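Local coordinates for protein PaxB (Photorhabdus luminescens, PDB 6EK4) that probably acts as the B component of a two-component alpha-helical toxin of the YaxAB type, which assembles into pores in target membranes, at residues K20-A25 against E59-S64; R55-A60 against T297-A302; N131-R136 against A303-A308. All blocks are in the same frame, centred on the assembly; numbering follows the deposited sequence.

Contact 1. Residues K20-A25 against E59-S64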
ATOM      1  N   LYS A  20       1.311 -15.985 -10.329  1.00 74.79           N
ATOM      2  CA  LYS A  20       0.203 -15.466  -9.521  1.00 75.41           C
ATOM      3  C   LYS A  20       0.692 -14.326  -8.630  1.00 74.78           C
ATOM      4  O   LYS A  20       0.049 -13.282  -8.541  1.00 74.69           O
ATOM      5  CB  LYS A  20      -0.420 -16.573  -8.663  1.00 76.59           C
ATOM      6  CG  LYS A  20      -1.751 -16.189  -8.033  1.00 77.19           C
ATOM      7  CD  LYS A  20      -2.275 -17.276  -7.110  1.00 79.18           C
ATOM      8  CE  LYS A  20      -3.657 -16.931  -6.580  1.00 80.19           C
ATOM      9  NZ  LYS A  20      -4.052 -17.789  -5.428  1.00 81.98           N
ATOM     10  N   THR A  21       1.831 -14.538  -7.975  1.00 74.75           N
ATOM     11  CA  THR A  21       2.473 -13.498  -7.172  1.00 74.50           C
ATOM     12  C   THR A  21       2.835 -12.282  -8.033  1.00 74.16           C
ATOM     13  O   THR A  21       2.765 -11.141  -7.567  1.00 74.69           O
ATOM     14  CB  THR A  21       3.743 -14.039  -6.483  1.00 74.64           C
ATOM     15  OG1 THR A  21       3.396 -15.157  -5.656  1.00 75.34           O
ATOM     16  CG2 THR A  21       4.405 -12.967  -5.625  1.00 74.50           C
ATOM     17  N   LEU A  22       3.212 -12.537  -9.284  1.00 73.96           N
ATOM     18  CA  LEU A  22       3.532 -11.479 -10.242  1.00 73.04           C
ATOM     19  C   LEU A  22       2.274 -10.694 -10.612  1.00 72.55           C
ATOM     20  O   LEU A  22       2.254  -9.469 -10.513  1.00 72.37           O
ATOM     21  CB  LEU A  22       4.174 -12.076 -11.505  1.00 73.00           C
ATOM     22  CG  LEU A  22       5.016 -11.155 -12.398  1.00 72.57           C
ATOM     23  CD1 LEU A  22       5.737 -11.978 -13.457  1.00 72.40           C
ATOM     24  CD2 LEU A  22       4.186 -10.058 -13.053  1.00 72.39           C
ATOM     25  N   SER A  23       1.232 -11.411 -11.028  1.00 72.55           N
ATOM     26  CA  SER A  23      -0.006 -10.785 -11.503  1.00 72.53           C
ATOM     27  C   SER A  23      -0.824 -10.135 -10.385  1.00 72.01           C
ATOM     28  O   SER A  23      -1.455  -9.099 -10.601  1.00 71.62           O
ATOM     29  CB  SER A  23      -0.869 -11.805 -12.250  1.00 73.74           C
ATOM     30  OG  SER A  23      -0.217 -12.253 -13.426  1.00 74.32           O
ATOM     31  N   GLN A  24      -0.820 -10.747  -9.202  1.00 71.91           N
ATOM     32  CA  GLN A  24      -1.526 -10.196  -8.046  1.00 71.83           C
ATOM     33  C   GLN A  24      -0.887  -8.883  -7.590  1.00 70.82           C
ATOM     34  O   GLN A  24      -1.586  -7.967  -7.161  1.00 70.88           O
ATOM     35  CB  GLN A  24      -1.547 -11.203  -6.888  1.00 73.20           C
ATOM     36  CG  GLN A  24      -2.357 -10.767  -5.672  1.00 74.02           C
ATOM     37  CD  GLN A  24      -3.837 -10.613  -5.971  1.00 75.17           C
ATOM     38  OE1 GLN A  24      -4.487 -11.549  -6.437  1.00 76.75           O
ATOM     39  NE2 GLN A  24      -4.379  -9.429  -5.700  1.00 74.98           N
ATOM     40  N   ALA A  25       0.438  -8.802  -7.683  1.00 69.90           N
ATOM     41  CA  ALA A  25       1.162  -7.579  -7.343  1.00 69.51           C
ATOM     42  C   ALA A  25       0.823  -6.445  -8.309  1.00 69.70           C
ATOM     43  O   ALA A  25       0.695  -5.293  -7.897  1.00 70.34           O
ATOM     44  CB  ALA A  25       2.660  -7.834  -7.330  1.00 69.72           C
ATOM     45  N   GLU A  59       1.208  -8.233 -19.253  1.00 64.11           N
ATOM     46  CA  GLU A  59       0.781  -8.611 -20.605  1.00 64.92           C
ATOM     47  C   GLU A  59       1.887  -9.351 -21.354  1.00 64.32           C
ATOM     48  O   GLU A  59       1.627 -10.345 -22.032  1.00 63.70           O
ATOM     49  CB  GLU A  59       0.360  -7.371 -21.408  1.00 66.00           C
ATOM     50  CG  GLU A  59      -0.991  -6.790 -21.012  1.00 67.17           C
ATOM     51  CD  GLU A  59      -1.191  -5.361 -21.493  1.00 68.56           C
ATOM     52  OE1 GLU A  59      -0.606  -4.976 -22.530  1.00 69.73           O
ATOM     53  OE2 GLU A  59      -1.945  -4.618 -20.832  1.00 69.12           O
ATOM     54  N   ALA A  60       3.115  -8.853 -21.229  1.00 63.80           N
ATOM     55  CA  ALA A  60       4.274  -9.472 -21.867  1.00 63.59           C
ATOM     56  C   ALA A  60       4.544 -10.862 -21.297  1.00 63.89           C
ATOM     57  O   ALA A  60       4.863 -11.793 -22.038  1.00 64.59           O
ATOM     58  CB  ALA A  60       5.501  -8.588 -21.705  1.00 63.39           C
ATOM     59  N   ALA A  61       4.410 -10.994 -19.979  1.00 63.89           N
ATOM     60  CA  ALA A  61       4.607 -12.275 -19.302  1.00 63.78           C
ATOM     61  C   ALA A  61       3.564 -13.309 -19.735  1.00 64.22           C
ATOM     62  O   ALA A  61       3.904 -14.465 -19.987  1.00 64.13           O
ATOM     63  CB  ALA A  61       4.568 -12.087 -17.794  1.00 63.77           C
ATOM     64  N   ARG A  62       2.304 -12.884 -19.821  1.00 64.51           N
ATOM     65  CA  ARG A  62       1.210 -13.770 -20.236  1.00 65.41           C
ATOM     66  C   ARG A  62       1.335 -14.230 -21.691  1.00 65.31           C
ATOM     67  O   ARG A  62       0.997 -15.368 -22.010  1.00 65.42           O
ATOM     68  CB  ARG A  62      -0.145 -13.086 -20.041  1.00 66.02           C
ATOM     69  CG  ARG A  62      -0.570 -12.939 -18.591  1.00 66.98           C
ATOM     70  CD  ARG A  62      -1.788 -12.036 -18.471  1.00 68.02           C
ATOM     71  NE  ARG A  62      -2.159 -11.788 -17.079  1.00 68.83           N
ATOM     72  CZ  ARG A  62      -2.822 -12.643 -16.299  1.00 70.11           C
ATOM     73  NH1 ARG A  62      -3.206 -13.835 -16.752  1.00 70.57           N
ATOM     74  NH2 ARG A  62      -3.104 -12.301 -15.044  1.00 70.76           N
ATOM     75  N   ALA A  63       1.811 -13.343 -22.561  1.00 64.79           N
ATOM     76  CA  ALA A  63       1.923 -13.632 -23.991  1.00 64.82           C
ATOM     77  C   ALA A  63       3.153 -14.470 -24.323  1.00 65.15           C
ATOM     78  O   ALA A  63       3.148 -15.216 -25.304  1.00 65.16           O
ATOM     79  CB  ALA A  63       1.950 -12.336 -24.787  1.00 64.95           C
ATOM     80  N   SER A  64       4.201 -14.344 -23.513  1.00 65.44           N
ATOM     81  CA  SER A  64       5.456 -15.059 -23.750  1.00 65.22           C
ATOM     82  C   SER A  64       5.291 -16.576 -23.688  1.00 65.60           C
ATOM     83  O   SER A  64       5.923 -17.300 -24.456  1.00 66.24           O
ATOM     84  CB  SER A  64       6.515 -14.624 -22.735  1.00 65.31           C
ATOM     85  OG  SER A  64       6.124 -14.963 -21.416  1.00 65.69           O
TER
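Helix 19-35 and helix 42-73 run in broadly opposite senses where residues 20-25 face residues 59-64, with L22 and A61 closest in backbone register, their CA atoms 9.2 Å apart. This is a pair of neighbouring helices in the long helical bundle that makes up most of PaxB; the backbones stay well apart, and the leucine spans most of the gap to the small methyl of A61. The L22 side chain sets out toward the other helix and brings CD1 within 4.5 Å of A61 CB, a light apolar touch. Q301 and L305 of helix 247-321 also touch L22, while M133 of helix 101-141 and Y347 of helix 326-348 close in around A61, and both L22 and A61 are buried.

At the very next residue of each helix the polar ends meet. R62 sends an extended chain from CG to NE across the gap, and its NH2 comes to 3.3 Å from S23 OG, obliquely to the guanidinium plane. The angle is too poor for a hydrogen bond, so the link is indirect: D58, one turn before R62, forms a salt bridge from OD2 to R62 NE, and its OD1 is hydrogen-bonded to S23 OG. The short serine hydroxyl also bonds V19 O in its own helix; both partners are acceptors, so its one proton must be shared or alternate between them. Farther round helix 42-73, S64 turns back on its own backbone: its OG donates to A61 O at 2.7 Å, approaching from above the carbonyl plane at a C=O...donor angle of 121°.

Contact 2. Residues R55-A60 against T297-A302; sequences RDLDEA and TLLLQA. With NA (sodium ion), chain E.
The hydrophobic core of the helical bundle is where L57 meets L298, L299 and A302, joining helix 42-73 to helix 247-321, the longest helix of the chain. The two short segments run nearly parallel, 28° apart, with their axes 11.5 Å from each other at closest approach. That distance is wide for direct helix packing, and every contact across it is made by a single leucine, L57. It sets its CG anti to the backbone N (chi1 -170°), which throws both methyls toward the neighbouring helix. CD2 settles 3.7 Å from A302 CB, where the smallness of alanine lets the leucine come up close to the backbone. CD1 lies 4.1 Å from L298 CD1, the two side chains crossing at a slant, and it just reaches L299 CD2 at 4.4 Å. No hydrogen bond joins the segments, as suits a purely aliphatic seam. M133 and R136 of helix 101-141 pack on L57, and I29 of helix 19-35 touches L298, so these helices also border the seam, four in all.

The polar residues of helix 42-73 face other ways, and D58 is turned aside from this seam. On the outer surface D56 binds a sodium ion through OD1 at 2.7 Å. E59 OE1 lies 3.1 Å from the same ion, a longer approach than the D56 bond, and the two carboxylates would probably help to hold the cation. L57 turned inward and D56 and E59 turned outward give this part of helix 42-73 an amphipathic character, as expected of a helix in a water-soluble bundle, here the elongated one of an alpha-helical pore-forming toxin.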
ATOM      1  N   ARG A  55       1.144  -3.296 -15.780  1.00 64.82           N
ATOM      2  CA  ARG A  55       0.165  -4.034 -16.567  1.00 66.09           C
ATOM      3  C   ARG A  55       0.747  -4.456 -17.918  1.00 65.70           C
ATOM      4  O   ARG A  55       0.449  -5.545 -18.407  1.00 65.38           O
ATOM      5  CB  ARG A  55      -1.097  -3.193 -16.766  1.00 68.63           C
ATOM      6  CG  ARG A  55      -2.299  -3.983 -17.253  1.00 71.54           C
ATOM      7  CD  ARG A  55      -3.593  -3.221 -17.013  1.00 74.54           C
ATOM      8  NE  ARG A  55      -3.607  -1.926 -17.694  1.00 77.06           N
ATOM      9  CZ  ARG A  55      -4.600  -1.042 -17.614  1.00 79.75           C
ATOM     10  NH1 ARG A  55      -4.515   0.108 -18.277  1.00 81.10           N
ATOM     11  NH2 ARG A  55      -5.681  -1.297 -16.879  1.00 80.49           N
ATOM     12  N   ASP A  56       1.573  -3.595 -18.512  1.00 65.30           N
ATOM     13  CA  ASP A  56       2.283  -3.930 -19.750  1.00 65.40           C
ATOM     14  C   ASP A  56       3.255  -5.091 -19.546  1.00 65.19           C
ATOM     15  O   ASP A  56       3.396  -5.948 -20.420  1.00 66.04           O
ATOM     16  CB  ASP A  56       3.051  -2.717 -20.294  1.00 65.62           C
ATOM     17  CG  ASP A  56       2.148  -1.692 -20.962  1.00 65.83           C
ATOM     18  OD1 ASP A  56       1.055  -2.062 -21.444  1.00 65.64           O
ATOM     19  OD2 ASP A  56       2.546  -0.509 -21.022  1.00 66.06           O
ATOM     20  N   LEU A  57       3.936  -5.102 -18.401  1.00 64.82           N
ATOM     21  CA  LEU A  57       4.855  -6.189 -18.054  1.00 64.29           C
ATOM     22  C   LEU A  57       4.085  -7.496 -17.882  1.00 64.05           C
ATOM     23  O   LEU A  57       4.517  -8.546 -18.359  1.00 63.90           O
ATOM     24  CB  LEU A  57       5.625  -5.853 -16.772  1.00 64.18           C
ATOM     25  CG  LEU A  57       6.791  -6.774 -16.385  1.00 64.06           C
ATOM     26  CD1 LEU A  57       7.850  -5.997 -15.621  1.00 64.40           C
ATOM     27  CD2 LEU A  57       6.333  -7.978 -15.572  1.00 64.17           C
ATOM     28  N   ASP A  58       2.944  -7.418 -17.202  1.00 63.88           N
ATOM     29  CA  ASP A  58       2.071  -8.575 -17.003  1.00 64.06           C
ATOM     30  C   ASP A  58       1.572  -9.131 -18.338  1.00 63.75           C
ATOM     31  O   ASP A  58       1.519 -10.347 -18.524  1.00 63.08           O
ATOM     32  CB  ASP A  58       0.880  -8.194 -16.118  1.00 64.33           C
ATOM     33  CG  ASP A  58       0.111  -9.401 -15.618  1.00 64.78           C
ATOM     34  OD1 ASP A  58       0.743 -10.339 -15.091  1.00 64.99           O
ATOM     35  OD2 ASP A  58      -1.131  -9.407 -15.742  1.00 65.77           O
ATOM     36  N   GLU A  59       1.208  -8.233 -19.253  1.00 64.11           N
ATOM     37  CA  GLU A  59       0.781  -8.611 -20.605  1.00 64.92           C
ATOM     38  C   GLU A  59       1.887  -9.351 -21.354  1.00 64.32           C
ATOM     39  O   GLU A  59       1.627 -10.345 -22.032  1.00 63.70           O
ATOM     40  CB  GLU A  59       0.360  -7.371 -21.408  1.00 66.00           C
ATOM     41  CG  GLU A  59      -0.991  -6.790 -21.012  1.00 67.17           C
ATOM     42  CD  GLU A  59      -1.191  -5.361 -21.493  1.00 68.56           C
ATOM     43  OE1 GLU A  59      -0.606  -4.976 -22.530  1.00 69.73           O
ATOM     44  OE2 GLU A  59      -1.945  -4.618 -20.832  1.00 69.12           O
ATOM     45  N   ALA A  60       3.115  -8.853 -21.229  1.00 63.80           N
ATOM     46  CA  ALA A  60       4.274  -9.472 -21.867  1.00 63.59           C
ATOM     47  C   ALA A  60       4.544 -10.862 -21.297  1.00 63.89           C
ATOM     48  O   ALA A  60       4.863 -11.793 -22.038  1.00 64.59           O
ATOM     49  CB  ALA A  60       5.501  -8.588 -21.705  1.00 63.39           C
ATOM     50  N   THR A 297       8.063  -7.025  -5.478  1.00 68.53           N
ATOM     51  CA  THR A 297       7.585  -8.407  -5.532  1.00 68.71           C
ATOM     52  C   THR A 297       7.417  -8.910  -6.966  1.00 68.30           C
ATOM     53  O   THR A 297       7.830 -10.027  -7.280  1.00 68.98           O
ATOM     54  CB  THR A 297       6.249  -8.569  -4.776  1.00 68.70           C
ATOM     55  OG1 THR A 297       6.447  -8.279  -3.387  1.00 69.87           O
ATOM     56  CG2 THR A 297       5.702  -9.985  -4.916  1.00 68.97           C
ATOM     57  N   LEU A 298       6.814  -8.092  -7.828  1.00 67.53           N
ATOM     58  CA  LEU A 298       6.570  -8.489  -9.218  1.00 67.25           C
ATOM     59  C   LEU A 298       7.862  -8.532 -10.038  1.00 67.12           C
ATOM     60  O   LEU A 298       8.007  -9.379 -10.918  1.00 67.14           O
ATOM     61  CB  LEU A 298       5.531  -7.574  -9.882  1.00 66.93           C
ATOM     62  CG  LEU A 298       5.947  -6.175 -10.357  1.00 67.38           C
ATOM     63  CD1 LEU A 298       6.438  -6.179 -11.801  1.00 67.51           C
ATOM     64  CD2 LEU A 298       4.785  -5.203 -10.213  1.00 67.40           C
ATOM     65  N   LEU A 299       8.789  -7.622  -9.746  1.00 67.28           N
ATOM     66  CA  LEU A 299      10.082  -7.571 -10.444  1.00 67.76           C
ATOM     67  C   LEU A 299      10.969  -8.792 -10.164  1.00 68.64           C
ATOM     68  O   LEU A 299      11.744  -9.207 -11.028  1.00 67.89           O
ATOM     69  CB  LEU A 299      10.835  -6.280 -10.097  1.00 68.01           C
ATOM     70  CG  LEU A 299      10.351  -5.016 -10.817  1.00 67.35           C
ATOM     71  CD1 LEU A 299      11.012  -3.777 -10.231  1.00 67.99           C
ATOM     72  CD2 LEU A 299      10.605  -5.105 -12.317  1.00 67.12           C
ATOM     73  N   LEU A 300      10.862  -9.352  -8.959  1.00 69.96           N
ATOM     74  CA  LEU A 300      11.534 -10.615  -8.624  1.00 71.26           C
ATOM     75  C   LEU A 300      11.053 -11.744  -9.536  1.00 70.32           C
ATOM     76  O   LEU A 300      11.858 -12.525 -10.041  1.00 71.10           O
ATOM     77  CB  LEU A 300      11.297 -10.996  -7.153  1.00 72.50           C
ATOM     78  CG  LEU A 300      12.354 -10.591  -6.117  1.00 74.21           C
ATOM     79  CD1 LEU A 300      12.963  -9.223  -6.401  1.00 74.48           C
ATOM     80  CD2 LEU A 300      11.752 -10.634  -4.719  1.00 74.90           C
ATOM     81  N   GLN A 301       9.741 -11.818  -9.740  1.00 68.80           N
ATOM     82  CA  GLN A 301       9.146 -12.809 -10.634  1.00 68.01           C
ATOM     83  C   GLN A 301       9.431 -12.466 -12.094  1.00 67.54           C
ATOM     84  O   GLN A 301       9.637 -13.359 -12.916  1.00 68.30           O
ATOM     85  CB  GLN A 301       7.632 -12.894 -10.416  1.00 67.41           C
ATOM     86  CG  GLN A 301       7.209 -13.272  -9.003  1.00 67.71           C
ATOM     87  CD  GLN A 301       7.684 -14.650  -8.585  1.00 68.32           C
ATOM     88  OE1 GLN A 301       7.869 -15.538  -9.418  1.00 67.81           O
ATOM     89  NE2 GLN A 301       7.873 -14.838  -7.285  1.00 69.48           N
ATOM     90  N   ALA A 302       9.442 -11.172 -12.408  1.00 67.11           N
ATOM     91  CA  ALA A 302       9.706 -10.699 -13.769  1.00 66.86           C
ATOM     92  C   ALA A 302      11.149 -10.962 -14.192  1.00 67.78           C
ATOM     93  O   ALA A 302      11.407 -11.334 -15.338  1.00 66.97           O
ATOM     94  CB  ALA A 302       9.394  -9.215 -13.883  1.00 66.50           C
TER
HETATM   95 NA    NA E 401      -0.545  -2.003 -23.564  1.00 81.51          NA

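Contact 3. Residues N131-R136 against A303-A308; sequences NLMASR and AKLEQA
M133 lays its side chain against L305 and E306, with its bent thioether chain folded over the backbone of helix 247-321. CG lies anti to the backbone N (chi1 -176°) and heads straight for that helix, 4.1 Å from E306 N and 4.2 Å from E306 CB. The chain then turns at chi2 and again at chi3, which carries the terminal methyl across to L305, where CE stands 4.0 Å from CD1. A flexible, unbranched methionine suits this place, because it can follow the surface of the helix opposite and still reach L57 and A61 of helix 42-73, which press on it from another direction. L305 also meets A61, and I17 touches it from the chain before helix 19-35.

The CA atoms of M133 and E306 are 5.9 Å apart, and the axes of the two segments approach to 8.9 Å at 158° between their N-to-C directions. Here helix 101-141 and helix 247-321 are thus an antiparallel pair of the helical bundle, distant in sequence yet close neighbours in the fold. Toward the partly exposed side, A134 takes over from M133. E306, extended beyond CG, passes alongside it and places OE2 3.4 Å from A134 CB. A methyl group offers the carboxylate no hydrogen bond; what alanine provides is a low flank against which the carboxylate end of E306 lies.

On the face of helix 101-141 turned away from E306, S135 OG bonds back to N131 O at 3.1 Å. The same carbonyl oxygen accepts S135 N, and the two donors reach it from opposite faces of its plane, hydroxyl and amide together gripping one turn of the helix.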
ATOM      1  N   ASN A 131      14.666  -9.762 -24.100  1.00 74.37           N
ATOM      2  CA  ASN A 131      14.876  -8.330 -24.328  1.00 74.65           C
ATOM      3  C   ASN A 131      13.604  -7.516 -24.099  1.00 73.65           C
ATOM      4  O   ASN A 131      13.668  -6.382 -23.624  1.00 73.80           O
ATOM      5  CB  ASN A 131      15.400  -8.080 -25.747  1.00 75.49           C
ATOM      6  CG  ASN A 131      16.784  -8.662 -25.974  1.00 76.53           C
ATOM      7  OD1 ASN A 131      17.345  -9.329 -25.104  1.00 76.52           O
ATOM      8  ND2 ASN A 131      17.342  -8.412 -27.152  1.00 77.82           N
ATOM      9  N   LEU A 132      12.457  -8.100 -24.445  1.00 72.63           N
ATOM     10  CA  LEU A 132      11.159  -7.468 -24.215  1.00 71.95           C
ATOM     11  C   LEU A 132      10.867  -7.353 -22.720  1.00 71.82           C
ATOM     12  O   LEU A 132      10.507  -6.281 -22.236  1.00 72.30           O
ATOM     13  CB  LEU A 132      10.047  -8.258 -24.914  1.00 71.54           C
ATOM     14  CG  LEU A 132       8.597  -7.804 -24.703  1.00 71.63           C
ATOM     15  CD1 LEU A 132       8.432  -6.311 -24.947  1.00 72.58           C
ATOM     16  CD2 LEU A 132       7.663  -8.598 -25.602  1.00 71.29           C
ATOM     17  N   MET A 133      11.030  -8.458 -21.993  1.00 71.12           N
ATOM     18  CA  MET A 133      10.803  -8.471 -20.546  1.00 70.89           C
ATOM     19  C   MET A 133      11.785  -7.550 -19.819  1.00 71.11           C
ATOM     20  O   MET A 133      11.441  -6.962 -18.793  1.00 71.93           O
ATOM     21  CB  MET A 133      10.907  -9.902 -19.996  1.00 70.89           C
ATOM     22  CG  MET A 133      10.596 -10.049 -18.509  1.00 70.85           C
ATOM     23  SD  MET A 133       8.989  -9.397 -18.004  1.00 70.85           S
ATOM     24  CE  MET A 133       7.875 -10.531 -18.825  1.00 70.48           C
ATOM     25  N   ALA A 134      12.998  -7.427 -20.355  1.00 71.04           N
ATOM     26  CA  ALA A 134      13.999  -6.511 -19.807  1.00 71.32           C
ATOM     27  C   ALA A 134      13.582  -5.054 -19.995  1.00 71.26           C
ATOM     28  O   ALA A 134      13.818  -4.224 -19.118  1.00 72.03           O
ATOM     29  CB  ALA A 134      15.354  -6.756 -20.451  1.00 71.99           C
ATOM     30  N   SER A 135      12.969  -4.752 -21.139  1.00 70.58           N
ATOM     31  CA  SER A 135      12.449  -3.408 -21.410  1.00 70.72           C
ATOM     32  C   SER A 135      11.268  -3.060 -20.504  1.00 69.83           C
ATOM     33  O   SER A 135      11.091  -1.900 -20.126  1.00 69.40           O
ATOM     34  CB  SER A 135      12.029  -3.269 -22.876  1.00 70.29           C
ATOM     35  OG  SER A 135      13.155  -3.324 -23.732  1.00 70.88           O
ATOM     36  N   ARG A 136      10.463  -4.066 -20.166  1.00 68.90           N
ATOM     37  CA  ARG A 136       9.333  -3.882 -19.258  1.00 68.85           C
ATOM     38  C   ARG A 136       9.817  -3.647 -17.831  1.00 68.82           C
ATOM     39  O   ARG A 136       9.311  -2.763 -17.138  1.00 68.92           O
ATOM     40  CB  ARG A 136       8.403  -5.099 -19.298  1.00 68.81           C
ATOM     41  CG  ARG A 136       7.728  -5.325 -20.641  1.00 69.27           C
ATOM     42  CD  ARG A 136       6.599  -4.338 -20.885  1.00 69.88           C
ATOM     43  NE  ARG A 136       6.319  -4.172 -22.310  1.00 71.45           N
ATOM     44  CZ  ARG A 136       7.001  -3.379 -23.137  1.00 72.70           C
ATOM     45  NH1 ARG A 136       8.027  -2.650 -22.702  1.00 72.84           N
ATOM     46  NH2 ARG A 136       6.652  -3.313 -24.417  1.00 73.48           N
ATOM     47  N   ALA A 303      12.083 -10.757 -13.265  1.00 68.91           N
ATOM     48  CA  ALA A 303      13.501 -10.990 -13.533  1.00 69.66           C
ATOM     49  C   ALA A 303      13.794 -12.470 -13.782  1.00 70.30           C
ATOM     50  O   ALA A 303      14.680 -12.805 -14.570  1.00 70.61           O
ATOM     51  CB  ALA A 303      14.348 -10.471 -12.381  1.00 70.33           C
ATOM     52  N   LYS A 304      13.047 -13.346 -13.112  1.00 70.56           N
ATOM     53  CA  LYS A 304      13.209 -14.790 -13.286  1.00 71.69           C
ATOM     54  C   LYS A 304      12.714 -15.274 -14.654  1.00 71.82           C
ATOM     55  O   LYS A 304      13.216 -16.269 -15.176  1.00 72.78           O
ATOM     56  CB  LYS A 304      12.500 -15.554 -12.163  1.00 72.12           C
ATOM     57  CG  LYS A 304      13.187 -15.441 -10.810  1.00 73.20           C
ATOM     58  CD  LYS A 304      12.356 -16.073  -9.704  1.00 73.79           C
ATOM     59  CE  LYS A 304      12.991 -15.866  -8.337  1.00 74.67           C
ATOM     60  NZ  LYS A 304      12.238 -16.560  -7.256  1.00 74.91           N
ATOM     61  N   LEU A 305      11.733 -14.576 -15.225  1.00 71.51           N
ATOM     62  CA  LEU A 305      11.266 -14.870 -16.584  1.00 71.02           C
ATOM     63  C   LEU A 305      12.337 -14.507 -17.611  1.00 71.41           C
ATOM     64  O   LEU A 305      12.629 -15.289 -18.515  1.00 71.59           O
ATOM     65  CB  LEU A 305       9.968 -14.117 -16.893  1.00 70.50           C
ATOM     66  CG  LEU A 305       8.714 -14.577 -16.143  1.00 70.13           C
ATOM     67  CD1 LEU A 305       7.627 -13.518 -16.220  1.00 69.80           C
ATOM     68  CD2 LEU A 305       8.206 -15.903 -16.692  1.00 70.24           C
ATOM     69  N   GLU A 306      12.916 -13.316 -17.463  1.00 72.22           N
ATOM     70  CA  GLU A 306      14.033 -12.878 -18.302  1.00 73.64           C
ATOM     71  C   GLU A 306      15.206 -13.854 -18.192  1.00 74.50           C
ATOM     72  O   GLU A 306      15.816 -14.225 -19.198  1.00 74.68           O
ATOM     73  CB  GLU A 306      14.491 -11.475 -17.887  1.00 74.97           C
ATOM     74  CG  GLU A 306      15.543 -10.854 -18.799  1.00 76.48           C
ATOM     75  CD  GLU A 306      16.165  -9.593 -18.222  1.00 78.41           C
ATOM     76  OE1 GLU A 306      15.643  -9.060 -17.217  1.00 79.15           O
ATOM     77  OE2 GLU A 306      17.184  -9.132 -18.778  1.00 80.42           O
ATOM     78  N   GLN A 307      15.516 -14.258 -16.962  1.00 74.92           N
ATOM     79  CA  GLN A 307      16.599 -15.203 -16.698  1.00 75.90           C
ATOM     80  C   GLN A 307      16.323 -16.555 -17.353  1.00 74.65           C
ATOM     81  O   GLN A 307      17.212 -17.141 -17.969  1.00 74.96           O
ATOM     82  CB  GLN A 307      16.792 -15.377 -15.186  1.00 77.40           C
ATOM     83  CG  GLN A 307      18.010 -16.199 -14.791  1.00 79.02           C
ATOM     84  CD  GLN A 307      18.162 -16.343 -13.287  1.00 80.66           C
ATOM     85  OE1 GLN A 307      17.642 -15.536 -12.516  1.00 81.64           O
ATOM     86  NE2 GLN A 307      18.881 -17.377 -12.862  1.00 82.24           N
ATOM     87  N   ALA A 308      15.088 -17.037 -17.219  1.00 73.19           N
ATOM     88  CA  ALA A 308      14.684 -18.320 -17.794  1.00 72.37           C
ATOM     89  C   ALA A 308      14.900 -18.368 -19.307  1.00 71.43           C
ATOM     90  O   ALA A 308      15.443 -19.344 -19.826  1.00 70.96           O
ATOM     91  CB  ALA A 308      13.228 -18.613 -17.461  1.00 71.80           C
TER

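Overall arrangement
The three contacts cluster in one part of a very elongated chain: the centre of contact 1 lies about 5 Å from that of contact 2 and about 12 Å from that of contact 3, with about 9 Å between contacts 2 and 3. Contacts 1 and 2 share helix 42-73, with E59 and A60 in both, and contacts 2 and 3 share helix 247-321. Contact 1 closes before contact 3 opens, whereas contacts 2 and 3 interleave along the chain. T21 packs on T297, and R136 on A60. Helices 19-35 and 42-73, consecutive in the chain, are thereby joined with the distant helices 101-141 and 247-321 in one bundle section.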